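Local coordinates for protein NADP-dependent alcohol dehydrogenase 6 (Saccharomyces cerevisiae, PDB 1PIW) that reduces a broad range of aromatic and aliphatic aldehydes to alcohols with NADPH, as a zinc-containing medium-chain alcohol dehydrogenase, at residues E16-T24 with E330-E341. Residues are numbered along the deposited sequence; the frame is centred on the assembly and turned at random.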
# COMPACT_ATOMS: atom_id res chain seq x y z
N GLU A 16 -31.77 -5.96 18.15
CA GLU A 16 -32.64 -4.79 18.04
C GLU A 16 -32.68 -4.10 19.39
O GLU A 16 -32.74 -2.86 19.48
CB GLU A 16 -34.06 -5.17 17.61
CG GLU A 16 -34.13 -5.80 16.24
CD GLU A 16 -33.61 -7.23 16.23
OE1 GLU A 16 -34.17 -8.07 16.96
OE2 GLU A 16 -32.63 -7.52 15.50
N ASP A 17 -32.64 -4.91 20.43
CA ASP A 17 -32.65 -4.41 21.79
C ASP A 17 -31.18 -4.38 22.23
O ASP A 17 -30.88 -4.55 23.42
CB ASP A 17 -33.44 -5.38 22.66
CG ASP A 17 -33.92 -4.77 23.94
OD1 ASP A 17 -34.14 -5.53 24.92
OD2 ASP A 17 -34.08 -3.53 23.97
N TRP A 18 -30.27 -4.17 21.28
CA TRP A 18 -28.85 -4.19 21.57
C TRP A 18 -28.40 -3.23 22.65
O TRP A 18 -27.40 -3.48 23.32
CB TRP A 18 -28.01 -3.95 20.31
CG TRP A 18 -27.98 -2.54 19.81
CD1 TRP A 18 -28.87 -1.95 18.96
CD2 TRP A 18 -26.99 -1.53 20.11
NE1 TRP A 18 -28.50 -0.65 18.71
CE2 TRP A 18 -27.35 -0.37 19.40
CE3 TRP A 18 -25.85 -1.51 20.90
CZ2 TRP A 18 -26.61 0.80 19.46
CZ3 TRP A 18 -25.10 -0.34 20.96
CH2 TRP A 18 -25.49 0.80 20.24
N LYS A 19 -29.13 -2.14 22.83
CA LYS A 19 -28.76 -1.17 23.85
C LYS A 19 -29.19 -1.56 25.26
O LYS A 19 -28.99 -0.80 26.19
CB LYS A 19 -29.33 0.21 23.55
CG LYS A 19 -28.75 0.88 22.33
CD LYS A 19 -29.35 2.26 22.21
CE LYS A 19 -29.00 2.91 20.90
NZ LYS A 19 -29.69 4.21 20.79
N ASN A 20 -29.79 -2.74 25.41
CA ASN A 20 -30.22 -3.17 26.74
C ASN A 20 -29.82 -4.59 27.09
O ASN A 20 -30.68 -5.45 27.32
CB ASN A 20 -31.73 -3.01 26.91
CG ASN A 20 -32.14 -1.56 26.99
OD1 ASN A 20 -32.70 -1.02 26.04
ND2 ASN A 20 -31.86 -0.92 28.11
N PRO A 21 -28.51 -4.86 27.13
CA PRO A 21 -27.99 -6.19 27.46
C PRO A 21 -28.50 -6.60 28.83
O PRO A 21 -28.69 -5.76 29.71
CB PRO A 21 -26.48 -5.98 27.45
CG PRO A 21 -26.31 -4.91 26.44
CD PRO A 21 -27.41 -3.95 26.78
N LYS A 22 -28.74 -7.89 29.02
CA LYS A 22 -29.25 -8.38 30.29
C LYS A 22 -28.29 -9.33 30.97
O LYS A 22 -27.63 -10.14 30.32
CB LYS A 22 -30.59 -9.09 30.07
CG LYS A 22 -31.64 -8.21 29.41
CD LYS A 22 -31.88 -6.96 30.22
CE LYS A 22 -33.02 -6.14 29.68
NZ LYS A 22 -33.32 -5.04 30.63
N LYS A 23 -28.22 -9.22 32.30
CA LYS A 23 -27.35 -10.09 33.07
C LYS A 23 -27.74 -11.54 32.78
O LYS A 23 -28.92 -11.91 32.82
CB LYS A 23 -27.47 -9.77 34.56
CG LYS A 23 -26.64 -10.69 35.43
CD LYS A 23 -25.69 -9.94 36.35
CE LYS A 23 -26.36 -9.50 37.63
NZ LYS A 23 -25.36 -8.95 38.59
N THR A 24 -26.75 -12.37 32.50
CA THR A 24 -27.00 -13.75 32.14
C THR A 24 -25.92 -14.72 32.53
O THR A 24 -24.74 -14.39 32.53
CB THR A 24 -27.16 -13.84 30.65
OG1 THR A 24 -28.21 -12.98 30.24
CG2 THR A 24 -27.44 -15.27 30.22
N GLU A 330 -26.25 -3.95 33.78
CA GLU A 330 -27.16 -3.53 32.73
C GLU A 330 -27.21 -2.03 32.53
O GLU A 330 -27.18 -1.55 31.40
CB GLU A 330 -28.55 -4.08 33.01
CG GLU A 330 -28.65 -5.56 32.73
CD GLU A 330 -29.70 -6.23 33.55
OE1 GLU A 330 -29.52 -6.31 34.79
OE2 GLU A 330 -30.70 -6.69 32.97
N ALA A 331 -27.27 -1.28 33.63
CA ALA A 331 -27.33 0.17 33.54
C ALA A 331 -26.05 0.79 32.98
O ALA A 331 -26.11 1.74 32.20
CB ALA A 331 -27.63 0.74 34.89
N GLY A 332 -24.90 0.26 33.38
CA GLY A 332 -23.65 0.81 32.88
C GLY A 332 -23.39 0.55 31.41
O GLY A 332 -23.02 1.46 30.65
N VAL A 333 -23.58 -0.70 31.00
CA VAL A 333 -23.35 -1.08 29.62
C VAL A 333 -24.37 -0.38 28.75
O VAL A 333 -24.11 -0.12 27.58
CB VAL A 333 -23.46 -2.60 29.43
CG1 VAL A 333 -23.22 -2.97 27.98
CG2 VAL A 333 -22.44 -3.30 30.32
N HIS A 334 -25.53 -0.05 29.32
CA HIS A 334 -26.56 0.65 28.56
C HIS A 334 -26.05 2.03 28.21
O HIS A 334 -26.07 2.44 27.04
CB HIS A 334 -27.84 0.81 29.38
CG HIS A 334 -28.87 1.68 28.71
ND1 HIS A 334 -29.60 1.27 27.62
CD2 HIS A 334 -29.22 2.97 28.93
CE1 HIS A 334 -30.35 2.26 27.19
NE2 HIS A 334 -30.14 3.31 27.97
N GLU A 335 -25.59 2.74 29.25
CA GLU A 335 -25.06 4.08 29.10
C GLU A 335 -23.85 4.07 28.20
O GLU A 335 -23.64 4.98 27.39
CB GLU A 335 -24.68 4.67 30.46
CG GLU A 335 -24.03 6.04 30.34
CD GLU A 335 -23.74 6.71 31.67
OE1 GLU A 335 -23.08 7.77 31.66
OE2 GLU A 335 -24.18 6.18 32.72
N ALA A 336 -23.02 3.05 28.36
CA ALA A 336 -21.84 2.92 27.54
C ALA A 336 -22.27 2.80 26.09
O ALA A 336 -21.82 3.57 25.25
CB ALA A 336 -21.05 1.71 27.97
N PHE A 337 -23.15 1.85 25.80
CA PHE A 337 -23.62 1.65 24.43
C PHE A 337 -24.33 2.87 23.89
O PHE A 337 -24.09 3.27 22.74
CB PHE A 337 -24.57 0.47 24.34
CG PHE A 337 -23.89 -0.87 24.38
CD1 PHE A 337 -24.64 -2.04 24.30
CD2 PHE A 337 -22.51 -0.96 24.52
CE1 PHE A 337 -24.03 -3.28 24.36
CE2 PHE A 337 -21.89 -2.20 24.58
CZ PHE A 337 -22.65 -3.37 24.50
N GLU A 338 -25.21 3.45 24.70
CA GLU A 338 -25.97 4.62 24.30
C GLU A 338 -25.06 5.73 23.85
O GLU A 338 -25.18 6.22 22.74
CB GLU A 338 -26.82 5.14 25.47
CG GLU A 338 -27.94 6.09 25.06
CD GLU A 338 -29.20 5.35 24.63
OE1 GLU A 338 -29.19 4.69 23.57
OE2 GLU A 338 -30.21 5.42 25.37
N ARG A 339 -24.15 6.13 24.73
CA ARG A 339 -23.21 7.20 24.46
C ARG A 339 -22.25 6.92 23.31
O ARG A 339 -21.92 7.83 22.55
CB ARG A 339 -22.43 7.52 25.73
CG ARG A 339 -23.31 8.07 26.82
CD ARG A 339 -22.68 9.29 27.43
NE ARG A 339 -21.96 8.99 28.66
CZ ARG A 339 -20.80 9.54 29.00
NH1 ARG A 339 -20.21 10.42 28.20
NH2 ARG A 339 -20.23 9.23 30.15
N MET A 340 -21.80 5.68 23.17
CA MET A 340 -20.91 5.35 22.08
C MET A 340 -21.63 5.67 20.78
O MET A 340 -21.03 6.18 19.85
CB MET A 340 -20.53 3.88 22.11
CG MET A 340 -19.37 3.55 23.03
SD MET A 340 -17.78 4.08 22.38
CE MET A 340 -16.75 3.81 23.91
N GLU A 341 -22.92 5.36 20.72
CA GLU A 341 -23.69 5.64 19.52
C GLU A 341 -23.72 7.14 19.30
O GLU A 341 -23.53 7.60 18.19
CB GLU A 341 -25.11 5.11 19.65
CG GLU A 341 -25.92 5.20 18.35
CD GLU A 341 -27.33 4.64 18.48
OE1 GLU A 341 -28.08 5.15 19.35
OE2 GLU A 341 -27.69 3.70 17.73
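H334 donates from ND1 to the backbone O of K19 at 2.6 Å, with an N-H...O angle of 155° and the oxygen near the plane of the imidazole, at its edge. CG of H334 stands anti to the backbone N (chi1 172°), which turns the ring off the helix toward the D17-N20 turn; the amide of N20 lies alongside it, the two planes 16° apart. With an alanine at this position the K19 carbonyl would probably lose its helix-borne donor, and the N20 amide the ring it lies against. One turn on, the extended K19 chain carries NZ between the carboxylates of E338 and E341, in a salt-bridge network whose exact distances are uncertain; E338 also pairs with K342. At the other end, K22 and E330 form a long ion pair (NZ to OE2, 3.9 Å). W18 CZ3 meets F337 CB at 3.5 Å, while CG of K19 lies over the centre of the indole. P21 CG packs on F337 CE1 at 3.5 Å, and I50 and I12 extend this apolar layer. Polar and charged groups thus flank the packing on F337, fixing the turn before strand 22-26 to helix 330-342 within the catalytic, GroES-like part of the dehydrogenase.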